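Local coordinates for protein listeriolysin O (Listeria monocytogenes, PDB 4CDB) that binds cholesterol-containing host membranes, inserts into them after a major conformational change and assembles into an oligomeric pore that lyses the cell, at residues A[90-95]-A[109-114]; A[113-118]-A[221-226]; A[436-441]-A[460-465]. All blocks are in the same frame, centred on the assembly; numbering follows the deposited sequence.

Overall arrangement
From the N terminus, contact 1 comes first: residues 109-114 return to 90-95 and close a short loop that carries helix 97-100. Residues 113 and 114 then pass directly into contact 2, where strand 114-118 meets the end of strand 207-222 and closes a far longer excursion of about a hundred residues. The two loops are therefore consecutive, sharing Ser-113 and Leu-114, and they touch where Gly-90 packs on Val-222, both reaching the large antiparallel sheet. Contact 3 lies apart, its centre about 73 Å from the centres of the other two, and closes the hairpin of strands 436-449 and 452-463 in the C-terminal beta sandwich domain.

Contact 1: residues A[90-95]-A[109-114]; sequences GALVKA and VKRDSL
The carbonyl oxygen of Gly-90 is gripped by both terminal nitrogens of Arg-111. NH1 and NH2 of Arg-111 each donate to Gly-90 O at 2.9 Å, both bent, with N-H...O angles near 138°, as expected when two donors share one atom. The oxygen lies close to the guanidinium plane, while both nitrogens reach it from the same face of its carbonyl. Leu-92 meets Arg-111 tip to tip: its CG sits over the centre of one guanidinium face, 3.5 Å from Arg-111 CZ, and its CD1 reaches the start of the group, 3.6 Å from Arg-111 NE. An apolar branch suits this face, because the N-H groups point outward in the plane. The arginine chain is bent at chi2 (-64°) and again at chi3 on its way there. Leu-92 CD1 also touches Val-109 CG2 at 3.9 Å. Gly-90 has a phi of 92°, easiest for glycine, and Leu-114 CD2 packs on Gly-90 CA at 3.8 Å. Arg-111 NE is held by Phe-231 O, and Arg-111 with Asn-134 forms a sodium site. Arg-111 ties the loop after helix 97-100 to residues leading into strand 92-94, which bond in turn to Ile-255 of strand 252-260.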
loop_
_atom_site.group_PDB
_atom_site.type_symbol
_atom_site.label_atom_id
_atom_site.label_comp_id
_atom_site.label_asym_id
_atom_site.label_seq_id
_atom_site.Cartn_x
_atom_site.Cartn_y
_atom_site.Cartn_z
ATOM N N GLY A 90 21.851 -19.552 4.595
ATOM C CA GLY A 90 22.760 -20.154 5.556
ATOM C C GLY A 90 23.526 -19.158 6.408
ATOM O O GLY A 90 24.221 -19.542 7.349
ATOM N N ALA A 91 23.401 -17.877 6.078
ATOM C CA ALA A 91 24.105 -16.827 6.808
ATOM C C ALA A 91 23.686 -16.768 8.276
ATOM O O ALA A 91 22.505 -16.879 8.602
ATOM C CB ALA A 91 23.885 -15.482 6.143
ATOM N N LEU A 92 24.667 -16.591 9.156
ATOM C CA LEU A 92 24.410 -16.495 10.589
ATOM C C LEU A 92 24.241 -15.040 11.006
ATOM O O LEU A 92 25.101 -14.203 10.724
ATOM C CB LEU A 92 25.557 -17.127 11.379
ATOM C CG LEU A 92 25.822 -18.615 11.150
ATOM C CD1 LEU A 92 26.942 -19.105 12.051
ATOM C CD2 LEU A 92 24.557 -19.403 11.404
ATOM N N VAL A 93 23.134 -14.736 11.676
ATOM C CA VAL A 93 22.860 -13.370 12.113
ATOM C C VAL A 93 22.352 -13.316 13.553
ATOM O O VAL A 93 21.903 -14.322 14.105
ATOM C CB VAL A 93 21.816 -12.681 11.202
ATOM C CG1 VAL A 93 22.357 -12.505 9.786
ATOM C CG2 VAL A 93 20.524 -13.476 11.192
ATOM N N LYS A 94 22.436 -12.134 14.156
ATOM C CA LYS A 94 21.809 -11.886 15.446
ATOM C C LYS A 94 20.353 -11.510 15.232
ATOM O O LYS A 94 20.033 -10.723 14.342
ATOM C CB LYS A 94 22.515 -10.749 16.181
ATOM C CG LYS A 94 23.942 -11.043 16.586
ATOM C CD LYS A 94 24.561 -9.829 17.260
ATOM C CE LYS A 94 25.982 -10.111 17.715
ATOM N NZ LYS A 94 26.632 -8.902 18.299
ATOM N N ALA A 95 19.471 -12.071 16.051
ATOM C CA ALA A 95 18.060 -11.721 15.981
ATOM C C ALA A 95 17.778 -10.549 16.914
ATOM O O ALA A 95 17.400 -10.745 18.070
ATOM C CB ALA A 95 17.193 -12.910 16.347
ATOM N N VAL A 109 31.961 -15.567 12.236
ATOM C CA VAL A 109 32.634 -16.790 12.665
ATOM C C VAL A 109 32.874 -17.729 11.491
ATOM O O VAL A 109 32.186 -17.655 10.472
ATOM C CB VAL A 109 31.813 -17.552 13.726
ATOM C CG1 VAL A 109 31.749 -16.765 15.021
ATOM C CG2 VAL A 109 30.415 -17.847 13.202
ATOM N N LYS A 110 33.851 -18.616 11.637
ATOM C CA LYS A 110 34.097 -19.632 10.624
ATOM C C LYS A 110 32.954 -20.638 10.595
ATOM O O LYS A 110 32.273 -20.854 11.599
ATOM C CB LYS A 110 35.434 -20.329 10.869
ATOM C CG LYS A 110 36.636 -19.499 10.445
ATOM C CD LYS A 110 37.801 -19.704 11.402
ATOM C CE LYS A 110 39.127 -19.320 10.755
ATOM N NZ LYS A 110 40.267 -19.512 11.698
ATOM N N ARG A 111 32.747 -21.249 9.432
ATOM C CA ARG A 111 31.567 -22.067 9.200
ATOM C C ARG A 111 31.921 -23.518 8.905
ATOM O O ARG A 111 33.012 -23.813 8.419
ATOM C CB ARG A 111 30.766 -21.492 8.030
ATOM C CG ARG A 111 30.331 -20.050 8.224
ATOM C CD ARG A 111 29.363 -19.929 9.387
ATOM N NE ARG A 111 28.215 -20.814 9.211
ATOM C CZ ARG A 111 27.143 -20.514 8.486
ATOM N NH1 ARG A 111 27.061 -19.345 7.870
ATOM N NH2 ARG A 111 26.151 -21.386 8.379
ATOM N N ASP A 112 30.990 -24.420 9.203
ATOM C CA ASP A 112 31.123 -25.811 8.796
ATOM C C ASP A 112 30.381 -25.989 7.472
ATOM O O ASP A 112 30.325 -25.067 6.658
ATOM C CB ASP A 112 30.567 -26.747 9.871
ATOM C CG ASP A 112 31.194 -28.137 9.829
ATOM O OD1 ASP A 112 31.669 -28.558 8.753
ATOM O OD2 ASP A 112 31.201 -28.811 10.881
ATOM N N SER A 113 29.802 -27.167 7.258
ATOM C CA SER A 113 29.112 -27.455 6.005
ATOM C C SER A 113 27.597 -27.311 6.119
ATOM O O SER A 113 27.036 -27.392 7.214
ATOM C CB SER A 113 29.462 -28.862 5.513
ATOM O OG SER A 113 29.021 -29.840 6.439
ATOM N N LEU A 114 26.948 -27.088 4.981
ATOM C CA LEU A 114 25.489 -27.089 4.901
ATOM C C LEU A 114 25.017 -27.600 3.542
ATOM O O LEU A 114 25.794 -27.653 2.586
ATOM C CB LEU A 114 24.908 -25.696 5.195
ATOM C CG LEU A 114 25.423 -24.446 4.472
ATOM C CD1 LEU A 114 25.012 -24.394 3.004
ATOM C CD2 LEU A 114 24.936 -23.200 5.195
HETATM O O HOH W 1 27.883 -16.362 9.038
#

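Contact 2: residues A[113-118]-A[221-226]; sequences SLTLSI and NVNEPT
Strands 114-118 and 207-222 run antiparallel here, with Ser-117 and Asn-221 as a hydrogen-bonded pair, Leu-116 and Val-222 as a non-hydrogen-bonded one, and a further backbone bond from Asn-223 N to Thr-115 O at 3.1 Å. Where the strand gives way to loop, the side chain of Asn-223 takes over the pairing: its OD1 accepts from Thr-115 N at 2.8 Å, with a nearly straight N-H...O angle of 172°, although the donor stands above the amide carbonyl plane. Asn-223 CG lies between its own backbone N and carbonyl carbon (chi1 68°). Asparagine suits the place because its other end is a donor: ND2 bonds to Ser-6 OG and to a water that also donates to Ser-113 O. Thus one residue imitates a strand's acceptor and also bonds to the N-terminal segment. That segment runs past this side of the sheet, where Thr-115 OG1 bonds to Ala-5 O and Asn-221 ND2 makes a weak bond to Ala-2 O. The pair joins two strands of the large antiparallel sheet of the cytolysin, strand 114-118 standing between 207-222 and 129-132. On the side of Leu-116 and Val-222 the contact is apolar. These two side chains lie next to each other and point the same way, Leu-116 CD2 reaching Val-222 CG2 at 3.7 Å, while Leu-114 crosses Val-222 at a slant, its CD2 3.8 Å from Val-222 CG1. Branched aliphatic groups suit this face, which helix 137-152 covers: Leu-116 packs on Val-140 and Ala-143. On the other face, Asn-221 OD1 lies 3.2 Å from Ser-117 CB and close to Ser-117 O without a hydrogen bond, since both are acceptors; the compact serine suits this tight spot.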
loop_
_atom_site.group_PDB
_atom_site.type_symbol
_atom_site.label_atom_id
_atom_site.label_comp_id
_atom_site.label_asym_id
_atom_site.label_seq_id
_atom_site.Cartn_x
_atom_site.Cartn_y
_atom_site.Cartn_z
ATOM N N SER A 113 29.802 -27.167 7.258
ATOM C CA SER A 113 29.112 -27.455 6.005
ATOM C C SER A 113 27.597 -27.311 6.119
ATOM O O SER A 113 27.036 -27.392 7.214
ATOM C CB SER A 113 29.462 -28.862 5.513
ATOM O OG SER A 113 29.021 -29.840 6.439
ATOM N N LEU A 114 26.948 -27.088 4.981
ATOM C CA LEU A 114 25.489 -27.089 4.901
ATOM C C LEU A 114 25.017 -27.600 3.542
ATOM O O LEU A 114 25.794 -27.653 2.586
ATOM C CB LEU A 114 24.908 -25.696 5.195
ATOM C CG LEU A 114 25.423 -24.446 4.472
ATOM C CD1 LEU A 114 25.012 -24.394 3.004
ATOM C CD2 LEU A 114 24.936 -23.200 5.195
ATOM N N THR A 115 23.745 -27.977 3.460
ATOM C CA THR A 115 23.172 -28.408 2.191
ATOM C C THR A 115 22.177 -27.373 1.686
ATOM O O THR A 115 21.246 -26.995 2.400
ATOM C CB THR A 115 22.464 -29.774 2.307
ATOM O OG1 THR A 115 23.399 -30.764 2.748
ATOM C CG2 THR A 115 21.893 -30.198 0.960
ATOM N N LEU A 116 22.387 -26.912 0.457
ATOM C CA LEU A 116 21.457 -25.991 -0.188
ATOM C C LEU A 116 20.516 -26.755 -1.110
ATOM O O LEU A 116 20.908 -27.743 -1.735
ATOM C CB LEU A 116 22.213 -24.932 -0.990
ATOM C CG LEU A 116 23.029 -23.928 -0.177
ATOM C CD1 LEU A 116 23.751 -22.962 -1.102
ATOM C CD2 LEU A 116 22.137 -23.177 0.806
ATOM N N SER A 117 19.273 -26.296 -1.185
ATOM C CA SER A 117 18.278 -26.906 -2.057
ATOM C C SER A 117 17.466 -25.840 -2.788
ATOM O O SER A 117 17.147 -24.794 -2.216
ATOM C CB SER A 117 17.354 -27.822 -1.255
ATOM O OG SER A 117 16.284 -28.292 -2.051
ATOM N N ILE A 118 17.140 -26.106 -4.050
ATOM C CA ILE A 118 16.407 -25.149 -4.875
ATOM C C ILE A 118 15.060 -25.736 -5.296
ATOM O O ILE A 118 14.932 -26.953 -5.458
ATOM C CB ILE A 118 17.240 -24.725 -6.112
ATOM C CG1 ILE A 118 16.694 -23.434 -6.729
ATOM C CG2 ILE A 118 17.312 -25.852 -7.145
ATOM C CD1 ILE A 118 17.644 -22.788 -7.718
ATOM N N ASN A 221 16.756 -22.900 -0.063
ATOM C CA ASN A 221 16.697 -23.124 1.378
ATOM C C ASN A 221 17.864 -23.965 1.907
ATOM O O ASN A 221 18.594 -24.593 1.135
ATOM C CB ASN A 221 15.355 -23.742 1.776
ATOM C CG ASN A 221 15.147 -25.117 1.180
ATOM O OD1 ASN A 221 15.808 -25.491 0.212
ATOM N ND2 ASN A 221 14.223 -25.879 1.752
ATOM N N VAL A 222 18.029 -23.966 3.228
ATOM C CA VAL A 222 19.146 -24.644 3.879
ATOM C C VAL A 222 18.630 -25.750 4.793
ATOM O O VAL A 222 17.535 -25.644 5.342
ATOM C CB VAL A 222 19.969 -23.646 4.723
ATOM C CG1 VAL A 222 21.266 -24.272 5.194
ATOM C CG2 VAL A 222 20.269 -22.405 3.914
ATOM N N ASN A 223 19.412 -26.817 4.944
ATOM C CA ASN A 223 19.087 -27.884 5.886
ATOM C C ASN A 223 18.932 -27.341 7.304
ATOM O O ASN A 223 19.586 -26.367 7.674
ATOM C CB ASN A 223 20.178 -28.957 5.871
ATOM C CG ASN A 223 21.494 -28.455 6.438
ATOM O OD1 ASN A 223 22.218 -27.704 5.785
ATOM N ND2 ASN A 223 21.811 -28.874 7.659
ATOM N N GLU A 224 18.062 -27.964 8.092
ATOM C CA GLU A 224 17.910 -27.590 9.493
ATOM C C GLU A 224 18.727 -28.527 10.376
ATOM O O GLU A 224 18.371 -29.692 10.547
ATOM C CB GLU A 224 16.436 -27.603 9.910
ATOM C CG GLU A 224 15.570 -26.579 9.188
ATOM C CD GLU A 224 14.143 -26.538 9.708
ATOM O OE1 GLU A 224 13.807 -27.345 10.600
ATOM O OE2 GLU A 224 13.357 -25.696 9.224
ATOM N N PRO A 225 19.829 -28.014 10.945
ATOM C CA PRO A 225 20.747 -28.828 11.750
ATOM C C PRO A 225 20.096 -29.342 13.031
ATOM O O PRO A 225 19.329 -28.619 13.671
ATOM C CB PRO A 225 21.876 -27.848 12.086
ATOM C CG PRO A 225 21.234 -26.503 12.026
ATOM C CD PRO A 225 20.232 -26.597 10.911
ATOM N N THR A 226 20.404 -30.583 13.395
ATOM C CA THR A 226 19.868 -31.176 14.615
ATOM C C THR A 226 20.587 -30.646 15.853
ATOM O O THR A 226 20.089 -30.774 16.970
ATOM C CB THR A 226 19.982 -32.712 14.594
ATOM O OG1 THR A 226 21.343 -33.088 14.347
ATOM C CG2 THR A 226 19.091 -33.304 13.510
HETATM O O HOH W 2 24.553 -28.240 8.659
#

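Contact 3: residues A[436-441]-A[460-465]; sequences ARNINV and DRNLPL. With TAM (tris(hydroxyethyl)aminomethane), chain U.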
loop_
_atom_site.group_PDB
_atom_site.type_symbol
_atom_site.label_atom_id
_atom_site.label_comp_id
_atom_site.label_asym_id
_atom_site.label_seq_id
_atom_site.Cartn_x
_atom_site.Cartn_y
_atom_site.Cartn_z
ATOM N N ALA A 436 -24.059 23.697 0.287
ATOM C CA ALA A 436 -25.496 23.947 0.303
ATOM C C ALA A 436 -26.292 22.683 -0.001
ATOM O O ALA A 436 -25.981 21.952 -0.943
ATOM C CB ALA A 436 -25.857 25.047 -0.683
ATOM N N ARG A 437 -27.321 22.427 0.802
ATOM C CA ARG A 437 -28.210 21.297 0.559
ATOM C C ARG A 437 -29.660 21.626 0.907
ATOM O O ARG A 437 -29.947 22.689 1.459
ATOM C CB ARG A 437 -27.739 20.056 1.323
ATOM C CG ARG A 437 -27.651 20.226 2.833
ATOM C CD ARG A 437 -27.136 18.951 3.489
ATOM N NE ARG A 437 -26.898 19.111 4.921
ATOM C CZ ARG A 437 -27.742 18.727 5.874
ATOM N NH1 ARG A 437 -28.892 18.151 5.556
ATOM N NH2 ARG A 437 -27.431 18.918 7.149
ATOM N N ASN A 438 -30.562 20.707 0.576
ATOM C CA ASN A 438 -31.991 20.885 0.816
ATOM C C ASN A 438 -32.538 22.160 0.182
ATOM O O ASN A 438 -33.050 23.043 0.871
ATOM C CB ASN A 438 -32.299 20.847 2.315
ATOM C CG ASN A 438 -32.099 19.470 2.911
ATOM O OD1 ASN A 438 -32.409 18.460 2.281
ATOM N ND2 ASN A 438 -31.575 19.422 4.130
ATOM N N ILE A 439 -32.414 22.245 -1.138
ATOM C CA ILE A 439 -32.884 23.405 -1.878
ATOM C C ILE A 439 -34.400 23.365 -2.042
ATOM O O ILE A 439 -34.961 22.366 -2.494
ATOM C CB ILE A 439 -32.203 23.512 -3.263
ATOM C CG1 ILE A 439 -30.793 24.085 -3.124
ATOM C CG2 ILE A 439 -33.015 24.386 -4.197
ATOM C CD1 ILE A 439 -29.746 23.077 -2.709
ATOM N N ASN A 440 -35.058 24.454 -1.654
ATOM C CA ASN A 440 -36.501 24.580 -1.809
ATOM C C ASN A 440 -36.854 25.644 -2.843
ATOM O O ASN A 440 -36.405 26.785 -2.749
ATOM C CB ASN A 440 -37.153 24.918 -0.468
ATOM C CG ASN A 440 -36.847 23.891 0.604
ATOM O OD1 ASN A 440 -36.935 22.686 0.370
ATOM N ND2 ASN A 440 -36.475 24.365 1.787
ATOM N N VAL A 441 -37.656 25.266 -3.831
ATOM C CA VAL A 441 -38.058 26.196 -4.877
ATOM C C VAL A 441 -39.573 26.342 -4.919
ATOM O O VAL A 441 -40.288 25.376 -5.190
ATOM C CB VAL A 441 -37.551 25.740 -6.255
ATOM C CG1 VAL A 441 -38.081 26.657 -7.350
ATOM C CG2 VAL A 441 -36.033 25.705 -6.268
ATOM N N ASP A 460 -41.382 22.688 -5.026
ATOM C CA ASP A 460 -40.445 21.571 -4.929
ATOM C C ASP A 460 -39.506 21.753 -3.742
ATOM O O ASP A 460 -38.908 22.815 -3.574
ATOM C CB ASP A 460 -39.644 21.420 -6.223
ATOM C CG ASP A 460 -40.515 21.064 -7.412
ATOM O OD1 ASP A 460 -41.610 20.499 -7.201
ATOM O OD2 ASP A 460 -40.105 21.344 -8.559
ATOM N N ARG A 461 -39.379 20.712 -2.923
ATOM C CA ARG A 461 -38.628 20.813 -1.677
ATOM C C ARG A 461 -37.515 19.774 -1.570
ATOM O O ARG A 461 -37.578 18.716 -2.198
ATOM C CB ARG A 461 -39.577 20.692 -0.482
ATOM C CG ARG A 461 -40.848 21.511 -0.635
ATOM C CD ARG A 461 -41.747 21.424 0.584
ATOM N NE ARG A 461 -43.037 22.060 0.331
ATOM C CZ ARG A 461 -43.950 22.302 1.267
ATOM N NH1 ARG A 461 -43.718 21.966 2.529
ATOM N NH2 ARG A 461 -45.095 22.885 0.939
ATOM N N ASN A 462 -36.498 20.097 -0.776
ATOM C CA ASN A 462 -35.385 19.190 -0.505
ATOM C C ASN A 462 -34.677 18.717 -1.772
ATOM O O ASN A 462 -34.396 17.529 -1.933
ATOM C CB ASN A 462 -35.860 17.994 0.322
ATOM C CG ASN A 462 -36.640 18.412 1.554
ATOM O OD1 ASN A 462 -36.302 19.396 2.212
ATOM N ND2 ASN A 462 -37.696 17.670 1.868
ATOM N N LEU A 463 -34.397 19.657 -2.668
ATOM C CA LEU A 463 -33.733 19.349 -3.928
ATOM C C LEU A 463 -32.220 19.300 -3.744
ATOM O O LEU A 463 -31.662 20.059 -2.948
ATOM C CB LEU A 463 -34.103 20.384 -4.993
ATOM C CG LEU A 463 -35.585 20.477 -5.364
ATOM C CD1 LEU A 463 -35.823 21.605 -6.356
ATOM C CD2 LEU A 463 -36.076 19.154 -5.926
ATOM N N PRO A 464 -31.550 18.398 -4.478
ATOM C CA PRO A 464 -30.093 18.277 -4.388
ATOM C C PRO A 464 -29.398 19.451 -5.062
ATOM O O PRO A 464 -29.980 20.088 -5.940
ATOM C CB PRO A 464 -29.807 16.994 -5.168
ATOM C CG PRO A 464 -30.911 16.921 -6.169
ATOM C CD PRO A 464 -32.123 17.440 -5.442
ATOM N N LEU A 465 -28.168 19.734 -4.651
ATOM C CA LEU A 465 -27.380 20.782 -5.284
ATOM C C LEU A 465 -26.767 20.275 -6.586
ATOM O O LEU A 465 -25.976 19.332 -6.582
ATOM C CB LEU A 465 -26.277 21.270 -4.342
ATOM C CG LEU A 465 -25.275 22.257 -4.944
ATOM C CD1 LEU A 465 -25.989 23.513 -5.418
ATOM C CD2 LEU A 465 -24.174 22.596 -3.949
HETATM C C TAM U . -47.077 20.649 -8.011
HETATM C C1 TAM U . -48.005 19.985 -6.998
HETATM C C2 TAM U . -45.814 21.224 -7.374
HETATM C C3 TAM U . -47.882 21.707 -8.762
HETATM C C4 TAM U . -47.402 19.901 -5.601
HETATM C C5 TAM U . -44.662 21.263 -8.373
HETATM C C6 TAM U . -47.680 23.107 -8.193
HETATM N N TAM U . -46.666 19.634 -8.981
HETATM O O4 TAM U . -48.252 20.608 -4.691
HETATM O O5 TAM U . -43.550 21.952 -7.791
HETATM O O6 TAM U . -48.310 23.206 -6.910
#
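A G1 beta bulge interrupts the hairpin where Asn-462 and Leu-463 both face Ile-439, shifting the register by one residue before Val-441 pairs with Asp-460. Asn-462 has positive phi and psi (56° and 46°), a conformation that asparagine tolerates better than most residues. Its N-H turns to the side chain of Asn-440, whose OD1 accepts at 2.9 Å from Asn-462 N, nearly along the C=O axis. The amide of Asn-440 is held at its other end too, ND2 bonding to Ser-396 OG on strand 391-402. Within the bulge, Leu-463 N donates to Ile-439 O at 2.8 Å and Ile-439 N to Leu-463 O. On the face these two share with Val-441, Val-441 CG2 meets Leu-463 CD1 at 4.1 Å, the side chains crossing at about a right angle. Leu-465, from the loop, packs its CB 4.2 Å from Ile-439 CD1; Leu-432 of strand 426-432 touches both, so aliphatic side chains suit these positions. Asp-460 OD1 accepts from O5 of the bound tris(hydroxyethyl)aminomethane at 2.5 Å, a doubtfully short length; Asp-459 N also bonds the ligand. Asp-460 meets a hydroxyl, not the amine, and Asn-484 ND2 bonds to its OD2, consistent with an ionised carboxylate.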